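Local coordinates for protein phosphodiesterase (Salpingoeca rosetta, PDB 7D7P) that belongs to the phosphodiesterase family of the HD clan and folds as an all-helical domain that holds a zinc and a magnesium ion, at residues 277-282 / 306-311; 157-162 / 169-174; 182-187 / 208-213. All coordinates share one frame; numbering follows the deposited sequence.

In the fold
The three contacts lie in series along the chain, interaction 2 first, then interaction 3, then interaction 1, and none touches another. Interactions 2 and 3 are the closest neighbours, about 6 Å apart at their nearest atoms, and helix 174-187 links them: Val174 opens it in interaction 2 and Phe184 lies near its end in interaction 3. Interactions 1 and 2 are about 9 Å apart at their nearest atoms. Interactions 1 and 3 sit on opposite sides of the chain's centre, their own centres about 30 Å apart. His111, His146, Asp147 and Asp260 bind the zinc ion, about 13 Å from the Ile210 side chain; that of His158 is about 11 Å from magnesium.

Interaction 1. Residues 277-282 / 306-311; sequences RLQKEF and ESLAKG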
loop_
_atom_site.group_PDB
_atom_site.type_symbol
_atom_site.label_atom_id
_atom_site.label_comp_id
_atom_site.label_asym_id
_atom_site.label_seq_id
_atom_site.Cartn_x
_atom_site.Cartn_y
_atom_site.Cartn_z
ATOM N N ARG A 277 4.596 -13.952 -18.301
ATOM C CA ARG A 277 5.762 -14.753 -18.659
ATOM C C ARG A 277 6.598 -15.094 -17.433
ATOM O O ARG A 277 7.134 -16.203 -17.333
ATOM C CB ARG A 277 6.600 -14.010 -19.701
ATOM C CG ARG A 277 5.943 -13.970 -21.067
ATOM C CD ARG A 277 6.623 -12.996 -22.011
ATOM N NE ARG A 277 6.150 -13.176 -23.381
ATOM C CZ ARG A 277 6.776 -13.910 -24.294
ATOM N NH1 ARG A 277 7.906 -14.530 -23.983
ATOM N NH2 ARG A 277 6.276 -14.024 -25.517
ATOM N N LEU A 278 6.719 -14.157 -16.487
ATOM C CA LEU A 278 7.445 -14.447 -15.254
ATOM C C LEU A 278 6.713 -15.489 -14.417
ATOM O O LEU A 278 7.344 -16.366 -13.814
ATOM C CB LEU A 278 7.652 -13.163 -14.450
ATOM C CG LEU A 278 8.520 -13.297 -13.196
ATOM C CD1 LEU A 278 9.963 -13.614 -13.574
ATOM C CD2 LEU A 278 8.445 -12.042 -12.330
ATOM N N GLN A 279 5.380 -15.404 -14.365
ATOM C CA GLN A 279 4.597 -16.401 -13.643
ATOM C C GLN A 279 4.827 -17.797 -14.211
ATOM O O GLN A 279 4.887 -18.777 -13.461
ATOM C CB GLN A 279 3.111 -16.036 -13.695
ATOM C CG GLN A 279 2.214 -16.916 -12.832
ATOM C CD GLN A 279 0.735 -16.672 -13.086
ATOM O OE1 GLN A 279 0.298 -16.588 -14.232
ATOM N NE2 GLN A 279 -0.037 -16.548 -12.015
ATOM N N LYS A 280 4.968 -17.903 -15.536
ATOM C CA LYS A 280 5.235 -19.200 -16.151
ATOM C C LYS A 280 6.568 -19.770 -15.685
ATOM O O LYS A 280 6.688 -20.980 -15.456
ATOM C CB LYS A 280 5.205 -19.075 -17.675
ATOM C CG LYS A 280 5.157 -20.409 -18.400
ATOM C CD LYS A 280 5.180 -20.221 -19.906
ATOM C CE LYS A 280 4.064 -21.005 -20.579
ATOM N NZ LYS A 280 4.261 -21.086 -22.053
ATOM N N GLU A 281 7.585 -18.914 -15.539
ATOM C CA GLU A 281 8.855 -19.371 -14.987
ATOM C C GLU A 281 8.697 -19.808 -13.535
ATOM O O GLU A 281 9.253 -20.835 -13.126
ATOM C CB GLU A 281 9.907 -18.271 -15.104
ATOM C CG GLU A 281 10.274 -17.921 -16.532
ATOM C CD GLU A 281 11.498 -17.034 -16.622
ATOM O OE1 GLU A 281 12.088 -16.715 -15.566
ATOM O OE2 GLU A 281 11.871 -16.659 -17.753
ATOM N N PHE A 282 7.943 -19.041 -12.745
ATOM C CA PHE A 282 7.697 -19.425 -11.359
ATOM C C PHE A 282 7.024 -20.791 -11.280
ATOM O O PHE A 282 7.405 -21.630 -10.456
ATOM C CB PHE A 282 6.837 -18.368 -10.660
ATOM C CG PHE A 282 7.561 -17.077 -10.370
ATOM C CD1 PHE A 282 8.915 -16.944 -10.628
ATOM C CD2 PHE A 282 6.879 -15.998 -9.831
ATOM C CE1 PHE A 282 9.574 -15.759 -10.362
ATOM C CE2 PHE A 282 7.535 -14.811 -9.559
ATOM C CZ PHE A 282 8.884 -14.692 -9.826
ATOM N N GLU A 306 -6.015 -14.584 -11.577
ATOM C CA GLU A 306 -6.245 -14.001 -10.260
ATOM C C GLU A 306 -4.969 -13.994 -9.428
ATOM O O GLU A 306 -4.689 -13.022 -8.717
ATOM C CB GLU A 306 -7.355 -14.759 -9.531
ATOM C CG GLU A 306 -7.684 -14.192 -8.159
ATOM C CD GLU A 306 -8.728 -15.007 -7.422
ATOM O OE1 GLU A 306 -9.030 -16.134 -7.869
ATOM O OE2 GLU A 306 -9.249 -14.519 -6.398
ATOM N N SER A 307 -4.185 -15.072 -9.501
ATOM C CA SER A 307 -2.906 -15.101 -8.802
ATOM C C SER A 307 -1.947 -14.064 -9.372
ATOM O O SER A 307 -1.175 -13.450 -8.628
ATOM C CB SER A 307 -2.294 -16.498 -8.884
ATOM O OG SER A 307 -3.086 -17.444 -8.188
ATOM N N LEU A 308 -1.985 -13.860 -10.690
ATOM C CA LEU A 308 -1.121 -12.864 -11.314
ATOM C C LEU A 308 -1.424 -11.468 -10.785
ATOM O O LEU A 308 -0.513 -10.730 -10.389
ATOM C CB LEU A 308 -1.284 -12.914 -12.834
ATOM C CG LEU A 308 -0.354 -12.012 -13.644
ATOM C CD1 LEU A 308 1.097 -12.432 -13.451
ATOM C CD2 LEU A 308 -0.736 -12.043 -15.115
ATOM N N ALA A 309 -2.705 -11.093 -10.760
ATOM C CA ALA A 309 -3.086 -9.764 -10.292
ATOM C C ALA A 309 -2.734 -9.570 -8.823
ATOM O O ALA A 309 -2.219 -8.516 -8.434
ATOM C CB ALA A 309 -4.580 -9.536 -10.521
ATOM N N LYS A 310 -3.003 -10.579 -7.990
ATOM C CA LYS A 310 -2.693 -10.467 -6.569
ATOM C C LYS A 310 -1.193 -10.323 -6.338
ATOM O O LYS A 310 -0.762 -9.559 -5.466
ATOM C CB LYS A 310 -3.242 -11.680 -5.816
ATOM N N GLY A 311 -0.382 -11.048 -7.111
ATOM C CA GLY A 311 1.059 -10.930 -6.964
ATOM C C GLY A 311 1.585 -9.581 -7.420
ATOM O O GLY A 311 2.518 -9.035 -6.824
HETATM O O HOH W 1 1.492 -15.208 -9.569
#
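Ser307 meets helix 268-291 through its CB, which lies 3.9 Å from NE2 of Gln279. A small residue suits this place, because the amide end of the glutamine has to come close to the first turn of helix 305-330. Gln279 gets there by stretching: chi1 of -173° and chi2 of -171° make its chain nearly straight, so the amide spans the gap between the segments; the nearest CA atoms of 277-282 and 306-311, those of Gln279 and Leu308, are 7.1 Å apart. NE2 also donates to a water 3.2 Å away. That water in turn gives a weak, long bond of 3.3 Å to Ser307 O, a carbonyl already engaged in the helix by Gly311 N at 2.9 Å. Asp304, just ahead of the helix, ties both partners together, since its backbone O accepts from Gln279 NE2 while its carboxylate takes Ser307 N.

Leu308 comes next. Its backbone N is 3.6 Å from Gln279 NE2, but both atoms are donors and form no bond with each other. The apolar part of the contact is slight: Leu308 CD1 lies 4.1 Å from Gln279 CB, brought to that side by CG standing opposite the backbone N (chi1 -175°). A branched, greasy residue fits here because Leu308 is buried, resting also on Ser275 and Ala276 of helix 268-291 and on Trp348 of helix 336-359.

This is helix-to-helix packing within the all-helical phosphodiesterase domain. With no direct hydrogen bond and only 120 Å² buried, the two segments meet lightly. The polar part rests on one amide nitrogen: NE2 of Gln279 ties helix 268-291 to the start of helix 305-330 through Asp304 O and, more weakly, through the water to Ser307 O, with Leu308 adding a light apolar contact beside it.

Interaction 2. Residues 157-162 / 169-174; sequences FHINSR and YNDQSV. With PEG (di(hydroxyethyl)ether), chain C.
Ile159 turns CG1 away from its own carbonyl carbon (chi1 -62°) and extends CD1 beyond it (chi2 174°), while Asp171 sets its CG beside the backbone N (chi1 -65°). These torsions bring Ile159 CG1, CG2 and CD1 against the Asp171 side chain, and the two cross at a slant. Asp171 belongs to a type I' beta turn running from Tyr169 to Gln172. Its two central positions, Asn170 and Asp171, both have positive phi, a conformation that asparagine and aspartate tolerate well.

The isoleucine lies against the whole carboxylate: Asp171 CG is 3.8 Å from Ile159 CG2, and the two oxygens come about as near to its branches. The charged end is served by a water, which donates to Asp171 OD1 at 3.1 Å and to Ile159 O at 2.9 Å. This carbonyl lies in the last turn of helix 155-161, which Arg162 closes in a Schellman motif.

Val174, the first residue of helix 174-187, offers a methyl to each neighbour: CG1 approaches His158 CB at 4.2 Å and CG2 approaches Ile159 CG1 at 4.3 Å. The imidazole of His158 is held by its ND1 on Ser163 OG. Val174 suits this buried spot, where the turn folds back against the helix.

A di(hydroxyethyl)ether molecule, probably from the crystallisation liquor, lies beside Ile159 CD1; its O4 accepts weakly from Val174 N and donates to Asp171 O at 2.7 Å.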
loop_
_atom_site.group_PDB
_atom_site.type_symbol
_atom_site.label_atom_id
_atom_site.label_comp_id
_atom_site.label_asym_id
_atom_site.label_seq_id
_atom_site.Cartn_x
_atom_site.Cartn_y
_atom_site.Cartn_z
ATOM N N PHE A 157 16.652 -21.552 -5.674
ATOM C CA PHE A 157 16.704 -22.899 -6.234
ATOM C C PHE A 157 18.132 -23.429 -6.249
ATOM O O PHE A 157 18.382 -24.582 -5.879
ATOM C CB PHE A 157 16.117 -22.919 -7.647
ATOM C CG PHE A 157 16.316 -24.230 -8.353
ATOM C CD1 PHE A 157 15.408 -25.264 -8.185
ATOM C CD2 PHE A 157 17.420 -24.441 -9.161
ATOM C CE1 PHE A 157 15.596 -26.475 -8.820
ATOM C CE2 PHE A 157 17.614 -25.649 -9.795
ATOM C CZ PHE A 157 16.701 -26.668 -9.626
ATOM N N HIS A 158 19.083 -22.604 -6.694
ATOM C CA HIS A 158 20.471 -23.048 -6.757
ATOM C C HIS A 158 21.007 -23.378 -5.372
ATOM O O HIS A 158 21.665 -24.406 -5.183
ATOM C CB HIS A 158 21.334 -21.981 -7.430
ATOM C CG HIS A 158 21.178 -21.940 -8.917
ATOM N ND1 HIS A 158 21.851 -22.800 -9.758
ATOM C CD2 HIS A 158 20.414 -21.157 -9.712
ATOM C CE1 HIS A 158 21.514 -22.543 -11.007
ATOM N NE2 HIS A 158 20.643 -21.549 -11.007
ATOM N N ILE A 159 20.726 -22.521 -4.388
ATOM C CA ILE A 159 21.214 -22.757 -3.032
ATOM C C ILE A 159 20.558 -23.996 -2.431
ATOM O O ILE A 159 21.236 -24.841 -1.833
ATOM C CB ILE A 159 20.981 -21.507 -2.165
ATOM C CG1 ILE A 159 21.759 -20.316 -2.734
ATOM C CG2 ILE A 159 21.388 -21.768 -0.721
ATOM C CD1 ILE A 159 21.477 -19.006 -2.031
ATOM N N ASN A 160 19.238 -24.133 -2.588
ATOM C CA ASN A 160 18.536 -25.270 -1.995
ATOM C C ASN A 160 18.915 -26.580 -2.676
ATOM O O ASN A 160 19.030 -27.618 -2.013
ATOM C CB ASN A 160 17.022 -25.054 -2.060
ATOM C CG ASN A 160 16.541 -23.982 -1.100
ATOM O OD1 ASN A 160 17.267 -23.569 -0.197
ATOM N ND2 ASN A 160 15.307 -23.526 -1.291
ATOM N N SER A 161 19.109 -26.559 -3.995
ATOM C CA SER A 161 19.490 -27.766 -4.719
ATOM C C SER A 161 20.987 -28.038 -4.672
ATOM O O SER A 161 21.425 -29.073 -5.185
ATOM C CB SER A 161 19.043 -27.678 -6.182
ATOM O OG SER A 161 19.854 -26.773 -6.913
ATOM N N ARG A 162 21.772 -27.142 -4.072
ATOM C CA ARG A 162 23.228 -27.258 -4.041
ATOM C C ARG A 162 23.778 -27.476 -5.448
ATOM O O ARG A 162 24.589 -28.369 -5.703
ATOM C CB ARG A 162 23.672 -28.370 -3.087
ATOM C CG ARG A 162 23.780 -27.915 -1.640
ATOM C CD ARG A 162 22.924 -28.761 -0.712
ATOM N NE ARG A 162 23.555 -30.041 -0.406
ATOM C CZ ARG A 162 23.159 -30.856 0.567
ATOM N NH1 ARG A 162 22.130 -30.525 1.335
ATOM N NH2 ARG A 162 23.794 -32.000 0.774
ATOM N N TYR A 169 30.035 -20.454 -6.307
ATOM C CA TYR A 169 29.954 -19.104 -5.769
ATOM C C TYR A 169 29.625 -19.062 -4.285
ATOM O O TYR A 169 29.391 -17.975 -3.745
ATOM C CB TYR A 169 28.943 -18.289 -6.576
ATOM C CG TYR A 169 29.475 -17.972 -7.951
ATOM C CD1 TYR A 169 30.633 -17.224 -8.101
ATOM C CD2 TYR A 169 28.845 -18.445 -9.095
ATOM C CE1 TYR A 169 31.143 -16.937 -9.353
ATOM C CE2 TYR A 169 29.348 -18.161 -10.355
ATOM C CZ TYR A 169 30.497 -17.404 -10.476
ATOM O OH TYR A 169 31.007 -17.118 -11.724
ATOM N N ASN A 170 29.612 -20.215 -3.614
ATOM C CA ASN A 170 29.468 -20.282 -2.160
ATOM C C ASN A 170 28.198 -19.576 -1.685
ATOM O O ASN A 170 28.191 -18.909 -0.649
ATOM C CB ASN A 170 30.708 -19.711 -1.466
ATOM C CG ASN A 170 31.972 -20.470 -1.826
ATOM O OD1 ASN A 170 32.136 -21.629 -1.449
ATOM N ND2 ASN A 170 32.873 -19.819 -2.562
ATOM N N ASP A 171 27.123 -19.716 -2.466
ATOM C CA ASP A 171 25.776 -19.224 -2.173
ATOM C C ASP A 171 25.647 -17.707 -2.255
ATOM O O ASP A 171 24.589 -17.169 -1.911
ATOM C CB ASP A 171 25.280 -19.689 -0.795
ATOM C CG ASP A 171 25.112 -21.196 -0.707
ATOM O OD1 ASP A 171 25.098 -21.862 -1.762
ATOM O OD2 ASP A 171 24.994 -21.715 0.425
ATOM N N GLN A 172 26.675 -16.997 -2.706
ATOM C CA GLN A 172 26.668 -15.538 -2.741
ATOM C C GLN A 172 26.301 -15.070 -4.145
ATOM O O GLN A 172 27.051 -15.315 -5.096
ATOM C CB GLN A 172 28.032 -14.990 -2.327
ATOM C CG GLN A 172 28.606 -15.634 -1.074
ATOM C CD GLN A 172 27.758 -15.372 0.154
ATOM O OE1 GLN A 172 27.410 -14.228 0.447
ATOM N NE2 GLN A 172 27.416 -16.434 0.878
ATOM N N SER A 173 25.159 -14.388 -4.264
ATOM C CA SER A 173 24.647 -13.838 -5.524
ATOM C C SER A 173 24.976 -14.761 -6.697
ATOM O O SER A 173 25.660 -14.386 -7.647
ATOM C CB SER A 173 25.189 -12.429 -5.775
ATOM O OG SER A 173 24.701 -11.494 -4.824
ATOM N N VAL A 174 24.478 -15.996 -6.595
ATOM C CA VAL A 174 24.938 -17.079 -7.467
ATOM C C VAL A 174 24.735 -16.719 -8.935
ATOM O O VAL A 174 25.669 -16.764 -9.741
ATOM C CB VAL A 174 24.223 -18.395 -7.110
ATOM C CG1 VAL A 174 24.584 -19.485 -8.100
ATOM C CG2 VAL A 174 24.572 -18.825 -5.685
HETATM C C2 PEG C . 23.234 -13.290 -1.834
HETATM O O2 PEG C . 21.958 -13.421 -2.397
HETATM C C3 PEG C . 21.501 -14.743 -2.461
HETATM C C4 PEG C . 21.835 -15.326 -3.833
HETATM O O4 PEG C . 22.847 -16.293 -3.739
HETATM O O HOH W 2 24.118 -24.732 -1.341
#

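Interaction 3. Residues 182-187 / 208-213; sequences LAFEIL and AVIINC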
loop_
_atom_site.group_PDB
_atom_site.type_symbol
_atom_site.label_atom_id
_atom_site.label_comp_id
_atom_site.label_asym_id
_atom_site.label_seq_id
_atom_site.Cartn_x
_atom_site.Cartn_y
_atom_site.Cartn_z
ATOM N N LEU A 182 30.225 -14.362 -17.352
ATOM C CA LEU A 182 30.036 -14.577 -18.782
ATOM C C LEU A 182 30.086 -13.271 -19.563
ATOM O O LEU A 182 30.459 -13.271 -20.742
ATOM C CB LEU A 182 28.711 -15.295 -19.043
ATOM C CG LEU A 182 28.608 -16.733 -18.538
ATOM C CD1 LEU A 182 27.272 -17.328 -18.925
ATOM C CD2 LEU A 182 29.749 -17.576 -19.083
ATOM N N ALA A 183 29.714 -12.156 -18.930
ATOM C CA ALA A 183 29.805 -10.863 -19.602
ATOM C C ALA A 183 31.229 -10.581 -20.055
ATOM O O ALA A 183 31.451 -10.074 -21.162
ATOM C CB ALA A 183 29.308 -9.754 -18.676
ATOM N N PHE A 184 32.210 -10.912 -19.219
ATOM C CA PHE A 184 33.602 -10.659 -19.560
ATOM C C PHE A 184 34.204 -11.777 -20.398
ATOM O O PHE A 184 35.090 -11.515 -21.219
ATOM C CB PHE A 184 34.417 -10.436 -18.282
ATOM C CG PHE A 184 34.115 -9.124 -17.603
ATOM C CD1 PHE A 184 34.720 -7.954 -18.032
ATOM C CD2 PHE A 184 33.207 -9.059 -16.559
ATOM C CE1 PHE A 184 34.435 -6.745 -17.424
ATOM C CE2 PHE A 184 32.917 -7.854 -15.944
ATOM C CZ PHE A 184 33.534 -6.693 -16.379
ATOM N N GLU A 185 33.725 -13.011 -20.229
ATOM C CA GLU A 185 34.161 -14.098 -21.100
ATOM C C GLU A 185 33.756 -13.832 -22.542
ATOM O O GLU A 185 34.516 -14.121 -23.476
ATOM C CB GLU A 185 33.579 -15.425 -20.610
ATOM C CG GLU A 185 34.416 -16.641 -20.967
ATOM C CD GLU A 185 35.667 -16.762 -20.117
ATOM O OE1 GLU A 185 35.618 -16.401 -18.921
ATOM O OE2 GLU A 185 36.700 -17.221 -20.645
ATOM N N ILE A 186 32.561 -13.274 -22.746
ATOM C CA ILE A 186 32.125 -12.910 -24.089
ATOM C C ILE A 186 32.889 -11.689 -24.582
ATOM O O ILE A 186 33.342 -11.642 -25.732
ATOM C CB ILE A 186 30.605 -12.662 -24.101
ATOM C CG1 ILE A 186 29.842 -13.976 -23.927
ATOM C CG2 ILE A 186 30.182 -11.949 -25.384
ATOM C CD1 ILE A 186 28.377 -13.775 -23.612
ATOM N N LEU A 187 33.062 -10.693 -23.711
ATOM C CA LEU A 187 33.629 -9.412 -24.118
ATOM C C LEU A 187 35.112 -9.533 -24.447
ATOM O O LEU A 187 35.571 -9.031 -25.479
ATOM C CB LEU A 187 33.406 -8.379 -23.013
ATOM C CG LEU A 187 33.729 -6.927 -23.345
ATOM C CD1 LEU A 187 32.813 -6.439 -24.449
ATOM C CD2 LEU A 187 33.602 -6.055 -22.104
ATOM N N ALA A 208 34.871 -2.363 -13.001
ATOM C CA ALA A 208 34.288 -2.153 -11.680
ATOM C C ALA A 208 32.819 -1.758 -11.775
ATOM O O ALA A 208 32.000 -2.194 -10.957
ATOM C CB ALA A 208 35.081 -1.089 -10.922
ATOM N N VAL A 209 32.469 -0.937 -12.767
ATOM C CA VAL A 209 31.085 -0.502 -12.919
ATOM C C VAL A 209 30.195 -1.671 -13.326
ATOM O O VAL A 209 29.091 -1.840 -12.795
ATOM C CB VAL A 209 30.999 0.657 -13.930
ATOM C CG1 VAL A 209 29.560 0.893 -14.353
ATOM C CG2 VAL A 209 31.591 1.927 -13.334
ATOM N N ILE A 210 30.660 -2.498 -14.266
ATOM C CA ILE A 210 29.861 -3.627 -14.734
ATOM C C ILE A 210 29.641 -4.632 -13.609
ATOM O O ILE A 210 28.523 -5.118 -13.402
ATOM C CB ILE A 210 30.527 -4.286 -15.956
ATOM C CG1 ILE A 210 30.432 -3.368 -17.178
ATOM C CG2 ILE A 210 29.893 -5.643 -16.244
ATOM C CD1 ILE A 210 31.272 -3.827 -18.354
ATOM N N ILE A 211 30.704 -4.957 -12.867
ATOM C CA ILE A 211 30.588 -5.930 -11.783
ATOM C C ILE A 211 29.609 -5.436 -10.725
ATOM O O ILE A 211 28.673 -6.149 -10.337
ATOM C CB ILE A 211 31.971 -6.228 -11.174
ATOM C CG1 ILE A 211 32.829 -7.039 -12.150
ATOM C CG2 ILE A 211 31.821 -6.968 -9.843
ATOM C CD1 ILE A 211 34.294 -7.134 -11.743
ATOM N N ASN A 212 29.802 -4.201 -10.251
ATOM C CA ASN A 212 28.970 -3.686 -9.168
ATOM C C ASN A 212 27.514 -3.557 -9.595
ATOM O O ASN A 212 26.605 -3.849 -8.811
ATOM C CB ASN A 212 29.504 -2.336 -8.686
ATOM C CG ASN A 212 28.737 -1.799 -7.490
ATOM O OD1 ASN A 212 27.836 -0.972 -7.633
ATOM N ND2 ASN A 212 29.091 -2.272 -6.300
ATOM N N CYS A 213 27.267 -3.129 -10.833
ATOM C CA CYS A 213 25.888 -2.916 -11.261
ATOM C C CYS A 213 25.163 -4.239 -11.483
ATOM O O CYS A 213 23.994 -4.373 -11.106
ATOM C CB CYS A 213 25.853 -2.045 -12.517
ATOM S SG CYS A 213 26.211 -0.294 -12.181
#
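Hydrophobic packing carries this contact, and it centres on the ring of Phe184. The far end of the ring meets Ile210 from the opposite direction: Phe184 CE2 and Ile210 CG2 are 3.8 Å apart, and Phe184 CZ lies 3.9 Å from Ile210 CB. CG2, opposite the backbone N of Ile210, is the branch that touches both CE2 and CZ. Ile211 crosses the phenylalanine at about a right angle and brings its CG1 to 3.9 Å from Phe184 CE2, so CE2 touches two consecutive isoleucines. Beta-branched residues suit this spot, since their branches start close to the helix backbone and can meet the end of the ring.

One cation-pi interaction lies beside the packing. Arg207, one residue ahead of 208-213, makes it with the Phe184 ring, so this aromatic joins helix 200-215 in two ways. No hydrogen bond links 182-187 to 208-213.

Buried packing continues on other sides of helix 200-215, where Val209 and Cys213 touch helices 133-145 and 245-260. Packing of this kind between helices 174-187 and 200-215 is part of the all-helical phosphodiesterase domain of the HD clan.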